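Local coordinates for flavin-nucleotide-binding protein (Azotobacter vinelandii, PDB 6RK0) that acts as a low-potential terminal oxidase, the flavocytochrome Anf3, which carries FAD and haem b and is associated with the iron-only nitrogenase, at the interface of chains A and B. Sequence-based numbering; all coordinates share one arbitrary frame. Chains: chain A/B, Uncharacterized protein.

All three contacts belong to one two-fold symmetric interface between identical chains, so each has a twin with the chains exchanged. The C-alpha centres of contacts 2 and 3 are about 16 Å apart, while contact 1 lies about 47 Å from contact 2 and 32 Å from contact 3. Contacts 1 and 2 share Asn209 and Ala191, with the chains swapped. Strand 192-200 starts at contact 1 and pairs with its partner copy in contact 3, and strand 88-100 serves contacts 2 and 3. Polar and aromatic grips at the ends thus flank an apolar middle, consistent with a dimer in which the C-terminal segment of each chain packs along the other.

Contact 1: the interface of chains A and B. Residues chain A 102, 177-178, 185, 191-192; chain B 205-209.
B:Asp206 meets A:Arg102 through a salt bridge in which NH1 and NH2 of the guanidinium both point at one carboxylate oxygen, OD2. NH1 comes nearly along the C-O axis at 2.9 Å from OD2, whereas NH2 approaches from above the carboxylate plane; the two planes stand 83° apart. Arginine suits this place because two N-H groups can share one acceptor. The A:Tyr185 phenol lies between two arginines: B:Arg208, bent at chi3 (66°), stacks flat on one face, its CZ 3.4 Å from the ring centroid in a cation-pi contact, and A:Arg102 CD lies toward the rim of the other. A:Ala191 O accepts from B:Asp206 N and, on a lone pair, from B:Asn209 ND2, while its N donates to B:Asn209 OD1. Here, at one end of what is probably the biological dimer interface, the start of strand 192-200 meets strand 204-205, A:Gly192 bridging B:Pro205.

Further out, B:Arg208 N bonds B:Asp206 OD1 at 2.9 Å and helps to fix the carboxylate's rotation. An alanine in place of B:Asp206 would probably leave the A:Arg102 guanidinium without its charged mate. Water 1 joins B:Asp206 OD2 to A:Pro178 O and, at 2.6 Å, to the phenol oxygen OH of A:Tyr185.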
# COMPACT_ATOMS: atom_id res chain seq x y z
N ARG A 102 -0.39 -15.52 21.48
CA ARG A 102 0.42 -16.34 22.37
C ARG A 102 1.38 -17.24 21.62
O ARG A 102 2.39 -17.65 22.20
CB ARG A 102 -0.51 -17.18 23.26
CG ARG A 102 -1.36 -16.35 24.18
CD ARG A 102 -2.64 -17.07 24.62
NE ARG A 102 -3.45 -16.22 25.46
CZ ARG A 102 -4.19 -15.20 25.03
NH1 ARG A 102 -4.39 -15.01 23.72
NH2 ARG A 102 -4.81 -14.42 25.90
N PRO A 177 -9.52 -8.80 18.67
CA PRO A 177 -8.37 -9.35 19.40
C PRO A 177 -7.72 -10.52 18.67
O PRO A 177 -8.26 -11.08 17.69
CB PRO A 177 -8.97 -9.79 20.76
CG PRO A 177 -10.27 -9.13 20.85
CD PRO A 177 -10.77 -8.90 19.46
N PRO A 178 -6.59 -10.99 19.20
CA PRO A 178 -5.97 -12.22 18.70
C PRO A 178 -6.91 -13.41 18.88
O PRO A 178 -7.78 -13.43 19.76
CB PRO A 178 -4.71 -12.39 19.57
CG PRO A 178 -4.82 -11.43 20.59
CD PRO A 178 -5.81 -10.41 20.29
N TYR A 185 -4.41 -20.96 25.79
CA TYR A 185 -4.86 -19.89 26.67
C TYR A 185 -4.35 -19.99 28.10
O TYR A 185 -4.53 -19.01 28.83
CB TYR A 185 -6.38 -19.73 26.59
CG TYR A 185 -6.78 -18.94 25.37
CD1 TYR A 185 -6.84 -17.55 25.40
CD2 TYR A 185 -6.99 -19.57 24.16
CE1 TYR A 185 -7.12 -16.81 24.27
CE2 TYR A 185 -7.27 -18.86 23.01
CZ TYR A 185 -7.35 -17.46 23.06
OH TYR A 185 -7.61 -16.77 21.91
N ALA A 191 -1.04 -11.12 25.16
CA ALA A 191 -1.60 -11.00 23.83
C ALA A 191 -2.39 -9.71 23.74
O ALA A 191 -2.84 -9.15 24.76
CB ALA A 191 -2.49 -12.20 23.54
N GLY A 192 -2.59 -9.21 22.52
CA GLY A 192 -3.34 -7.98 22.37
C GLY A 192 -3.12 -7.41 20.98
O GLY A 192 -2.71 -8.13 20.06
N PRO B 205 -4.87 -4.69 25.47
CA PRO B 205 -4.69 -6.08 25.89
C PRO B 205 -5.86 -6.96 25.47
O PRO B 205 -7.03 -6.55 25.50
CB PRO B 205 -4.60 -6.00 27.42
CG PRO B 205 -5.41 -4.74 27.75
CD PRO B 205 -5.06 -3.77 26.61
N ASP B 206 -5.54 -8.20 25.13
CA ASP B 206 -6.57 -9.21 24.92
C ASP B 206 -7.35 -9.39 26.23
O ASP B 206 -6.73 -9.64 27.27
CB ASP B 206 -5.87 -10.51 24.54
CG ASP B 206 -6.79 -11.67 24.28
OD1 ASP B 206 -8.04 -11.54 24.40
OD2 ASP B 206 -6.25 -12.76 23.93
N PRO B 207 -8.67 -9.28 26.24
CA PRO B 207 -9.41 -9.54 27.50
C PRO B 207 -9.29 -10.95 28.01
O PRO B 207 -9.62 -11.18 29.18
CB PRO B 207 -10.85 -9.22 27.14
CG PRO B 207 -10.91 -9.36 25.69
CD PRO B 207 -9.57 -8.91 25.14
N ARG B 208 -8.80 -11.88 27.18
CA ARG B 208 -8.50 -13.24 27.65
C ARG B 208 -7.11 -13.39 28.25
O ARG B 208 -6.74 -14.48 28.68
CB ARG B 208 -8.69 -14.26 26.53
CG ARG B 208 -10.15 -14.33 26.04
CD ARG B 208 -10.42 -15.43 25.08
NE ARG B 208 -10.27 -16.73 25.72
CZ ARG B 208 -10.37 -17.89 25.07
NH1 ARG B 208 -10.62 -17.91 23.76
NH2 ARG B 208 -10.18 -19.01 25.73
N ASN B 209 -6.31 -12.33 28.31
CA ASN B 209 -5.03 -12.45 28.99
C ASN B 209 -5.22 -12.91 30.43
O ASN B 209 -6.13 -12.49 31.15
CB ASN B 209 -4.32 -11.11 29.05
CG ASN B 209 -3.56 -10.76 27.77
OD1 ASN B 209 -3.35 -11.61 26.91
ND2 ASN B 209 -3.15 -9.53 27.66
O HOH W 1 -7.91 -14.20 22.35
O HOH W 2 -6.82 -17.20 29.19

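Contact 2: the interface of chains A and B. Residues chain A 144, 209, 213-216, 219; chain B 100, 189-191.
The indole of B:Trp190 has A:Met215 on one face and the amide of A:Asn209 on the other, with A:Val213 O at its edge in the ring plane. A tryptophan of one chain is thus buried by the C-terminal segment of the other, a hold that probably helps to keep the dimer together. A:Met215 CG sits over the centre of the six-membered ring, 3.7 Å from its centroid, and CA covers the five-membered ring, both as CH-pi contacts. The methionine runs side by side with the indole: CG anti to the backbone N (chi1 -178°) starts an extended run along it, and a flexible, unbranched thioether chain can follow a flat ring in this manner. On the opposite face A:Asn209 ND2 lies toward the rim, 3.3 Å from CD1 of the indole, its amide plane turned 48° from the ring.

The two-bond amide pairing of contact 1 recurs with the chains exchanged and fixes this amide over the indole. Proline suits this extended stretch by limiting backbone freedom, and A:Pro216 CD packs on B:Trp190 CB. A:Val213 CG1 rests against the backbone leading into the tryptophan. Beyond, A:Ile219 and B:Ile100 reach tip to tip, CG2 to CD1, at 3.9 Å. Water 3 bridges the chains, bound to B:Trp190 O and, at 2.6 Å, to OE2, a carboxylate oxygen of A:Glu144.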
# COMPACT_ATOMS: atom_id res chain seq x y z
N GLU A 144 -11.92 22.98 -3.79
CA GLU A 144 -10.57 23.41 -4.10
C GLU A 144 -10.37 23.75 -5.57
O GLU A 144 -9.65 24.71 -5.87
CB GLU A 144 -9.58 22.36 -3.63
CG GLU A 144 -8.14 22.77 -3.80
CD GLU A 144 -7.65 23.84 -2.84
OE1 GLU A 144 -8.42 24.39 -1.99
OE2 GLU A 144 -6.44 24.15 -3.00
N ASN A 209 4.05 31.31 -1.00
CA ASN A 209 2.69 31.86 -1.04
C ASN A 209 2.74 33.38 -1.00
O ASN A 209 3.59 33.99 -0.33
CB ASN A 209 1.90 31.39 0.16
CG ASN A 209 1.31 30.01 -0.04
OD1 ASN A 209 1.26 29.47 -1.15
ND2 ASN A 209 0.85 29.43 1.06
N VAL A 213 -2.76 35.80 1.11
CA VAL A 213 -3.61 34.73 0.62
C VAL A 213 -3.76 33.71 1.75
O VAL A 213 -2.82 32.96 2.03
CB VAL A 213 -3.00 34.09 -0.64
CG1 VAL A 213 -3.82 32.89 -1.06
CG2 VAL A 213 -2.97 35.13 -1.75
N PRO A 214 -4.90 33.65 2.40
CA PRO A 214 -5.03 32.74 3.55
C PRO A 214 -5.32 31.31 3.12
O PRO A 214 -5.78 31.03 2.01
CB PRO A 214 -6.24 33.30 4.29
CG PRO A 214 -7.06 33.91 3.20
CD PRO A 214 -6.08 34.53 2.26
N MET A 215 -5.06 30.40 4.05
CA MET A 215 -5.36 28.99 3.81
C MET A 215 -6.86 28.77 3.86
O MET A 215 -7.50 29.12 4.87
CB MET A 215 -4.71 28.14 4.87
CG MET A 215 -4.97 26.64 4.61
SD MET A 215 -4.40 25.58 5.94
CE MET A 215 -5.74 25.79 7.12
N PRO A 216 -7.46 28.16 2.84
CA PRO A 216 -8.89 27.81 2.96
C PRO A 216 -9.11 26.85 4.12
O PRO A 216 -8.38 25.87 4.30
CB PRO A 216 -9.19 27.11 1.63
CG PRO A 216 -8.15 27.63 0.68
CD PRO A 216 -6.91 27.86 1.50
N ILE A 219 -9.07 23.00 3.56
CA ILE A 219 -7.87 22.15 3.57
C ILE A 219 -7.89 21.21 4.76
O ILE A 219 -7.40 20.07 4.66
CB ILE A 219 -6.59 23.04 3.60
CG1 ILE A 219 -6.45 24.02 2.42
CG2 ILE A 219 -5.33 22.19 3.68
CD1 ILE A 219 -6.65 23.49 1.10
N ILE B 100 -0.34 20.48 -2.35
CA ILE B 100 -1.37 21.39 -2.86
C ILE B 100 -0.65 22.50 -3.62
O ILE B 100 0.06 23.32 -3.04
CB ILE B 100 -2.18 21.96 -1.68
CG1 ILE B 100 -2.93 20.85 -0.92
CG2 ILE B 100 -3.16 23.01 -2.18
CD1 ILE B 100 -3.38 21.25 0.42
N SER B 189 -3.61 31.85 -4.92
CA SER B 189 -4.13 30.64 -4.31
C SER B 189 -3.09 30.14 -3.31
O SER B 189 -1.89 30.34 -3.50
CB SER B 189 -4.46 29.59 -5.39
OG SER B 189 -5.15 28.47 -4.88
N TRP B 190 -3.58 29.52 -2.24
CA TRP B 190 -2.71 29.04 -1.18
C TRP B 190 -2.15 27.66 -1.55
O TRP B 190 -2.92 26.74 -1.82
CB TRP B 190 -3.54 28.91 0.10
CG TRP B 190 -2.77 28.58 1.34
CD1 TRP B 190 -2.27 29.48 2.26
CD2 TRP B 190 -2.40 27.27 1.82
NE1 TRP B 190 -1.63 28.81 3.28
CE2 TRP B 190 -1.68 27.45 3.03
CE3 TRP B 190 -2.62 25.96 1.33
CZ2 TRP B 190 -1.20 26.38 3.77
CZ3 TRP B 190 -2.12 24.91 2.08
CH2 TRP B 190 -1.41 25.12 3.27
N ALA B 191 -0.84 27.54 -1.49
CA ALA B 191 -0.16 26.28 -1.78
C ALA B 191 0.52 25.79 -0.49
O ALA B 191 0.82 26.57 0.41
CB ALA B 191 0.84 26.50 -2.91
O HOH W 3 -5.61 26.14 -1.52

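Contact 3: the interface of chains A and B. Residues chain A 61, 199-200, 222, 224; chain B 95, 98, 194-196.
Strand 192-200 of each chain meets its copy here in an antiparallel pairing, A:Val200 bridging B:Ile196, and residues of strand 88-100 and the C-terminal tail join them in an apolar patch. A:Phe222 has 55 Å² of its surface buried by chain B. With its CG anti to the backbone N (chi1 167°), the ring swings toward chain B, where B:Leu98, B:Ile194 and B:Ile196 pack on it. CD2 of B:Leu98 lies over one face, offset toward the rim and 3.9 Å from the ring atom CD1. B:Ile194 reaches CB and CD2 of the phenylalanine with its CD1 methyl, and B:Ile196, crossing at about a right angle, sets its own CD1 3.8 Å from CE2. Branched isoleucines fit because their CD1 methyls meet the ring while the CG2 methyls mainly serve other neighbours: CG2 of B:Ile194 presses on A:Val200 CG1 at 3.3 Å, a tight pair, and CG2 of B:Ile196 faces A:Leu224.

A:Leu224 and B:Leu95 meet tip to tip, CD1 to CD2, at 3.7 Å. B:Leu95 also offers CD1 to CE1 of A:Phe61, which comes across at about a right angle. No polar atom bonds across this patch, so its hold is shape and burial. The protein appears to belong to the pyridoxamine 5'-phosphate oxidase-like flavoproteins, which commonly pair to bind flavin. A:Phe61 lines both the FAD and haem pockets, so this pairing, if it is the biological dimer, probably helps to shape the cofactor site.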
# COMPACT_ATOMS: atom_id res chain seq x y z
N PHE A 61 -2.94 7.19 -6.71
CA PHE A 61 -4.20 7.67 -6.13
C PHE A 61 -5.38 7.16 -6.95
O PHE A 61 -5.25 6.89 -8.15
CB PHE A 61 -4.20 9.20 -6.03
CG PHE A 61 -3.67 9.71 -4.70
CD1 PHE A 61 -2.69 8.98 -3.95
CD2 PHE A 61 -4.26 10.79 -4.09
CE1 PHE A 61 -2.21 9.46 -2.72
CE2 PHE A 61 -3.78 11.28 -2.88
CZ PHE A 61 -2.77 10.62 -2.19
N GLN A 199 -2.43 9.29 10.15
CA GLN A 199 -2.59 10.57 10.83
C GLN A 199 -2.24 11.68 9.85
O GLN A 199 -1.24 11.62 9.16
CB GLN A 199 -1.61 10.61 12.04
CG GLN A 199 -1.69 11.91 12.82
CD GLN A 199 -0.77 11.92 14.01
OE1 GLN A 199 0.33 11.35 13.96
NE2 GLN A 199 -1.20 12.59 15.09
N VAL A 200 -3.07 12.70 9.85
CA VAL A 200 -2.84 13.89 9.06
C VAL A 200 -2.38 14.98 10.02
O VAL A 200 -2.95 15.13 11.10
CB VAL A 200 -4.14 14.26 8.35
CG1 VAL A 200 -4.09 15.57 7.79
CG2 VAL A 200 -4.46 13.29 7.31
N PHE A 222 -9.43 17.48 4.51
CA PHE A 222 -8.79 16.31 3.93
C PHE A 222 -8.50 15.30 5.05
O PHE A 222 -7.94 15.67 6.09
CB PHE A 222 -7.51 16.70 3.21
CG PHE A 222 -6.66 15.51 2.87
CD1 PHE A 222 -6.99 14.66 1.81
CD2 PHE A 222 -5.58 15.17 3.66
CE1 PHE A 222 -6.25 13.53 1.54
CE2 PHE A 222 -4.82 14.04 3.36
CZ PHE A 222 -5.17 13.24 2.31
N LEU A 224 -7.80 10.67 5.71
CA LEU A 224 -7.66 9.36 5.10
C LEU A 224 -7.52 8.32 6.20
O LEU A 224 -7.11 8.62 7.33
CB LEU A 224 -6.47 9.23 4.12
CG LEU A 224 -5.06 9.11 4.72
CD1 LEU A 224 -4.07 8.77 3.62
CD2 LEU A 224 -4.63 10.36 5.47
N LEU B 95 3.10 6.82 1.80
CA LEU B 95 2.50 8.12 1.51
C LEU B 95 2.86 9.08 2.63
O LEU B 95 2.52 8.86 3.79
CB LEU B 95 0.99 7.96 1.38
CG LEU B 95 0.18 9.23 1.18
CD1 LEU B 95 0.63 10.04 -0.05
CD2 LEU B 95 -1.30 8.86 1.13
N LEU B 98 0.10 15.23 1.15
CA LEU B 98 -0.62 15.73 -0.02
C LEU B 98 -0.04 17.09 -0.39
O LEU B 98 0.06 17.98 0.46
CB LEU B 98 -2.11 15.87 0.28
CG LEU B 98 -2.99 16.33 -0.89
CD1 LEU B 98 -2.97 15.35 -2.02
CD2 LEU B 98 -4.41 16.60 -0.43
N ILE B 194 0.07 18.93 3.15
CA ILE B 194 -0.58 18.31 4.31
C ILE B 194 0.24 17.06 4.64
O ILE B 194 0.15 16.06 3.90
CB ILE B 194 -2.04 17.92 4.08
CG1 ILE B 194 -2.88 19.09 3.53
CG2 ILE B 194 -2.60 17.36 5.40
CD1 ILE B 194 -4.28 18.67 3.20
N PRO B 195 1.04 17.06 5.70
CA PRO B 195 1.82 15.86 6.00
C PRO B 195 0.91 14.72 6.43
O PRO B 195 -0.11 14.92 7.10
CB PRO B 195 2.73 16.29 7.17
CG PRO B 195 2.70 17.81 7.13
CD PRO B 195 1.30 18.14 6.67
N ILE B 196 1.34 13.50 6.06
CA ILE B 196 0.64 12.25 6.37
C ILE B 196 1.65 11.28 6.94
O ILE B 196 2.77 11.20 6.43
CB ILE B 196 0.03 11.65 5.09
CG1 ILE B 196 -1.04 12.59 4.52
CG2 ILE B 196 -0.51 10.23 5.30
CD1 ILE B 196 -1.42 12.28 3.08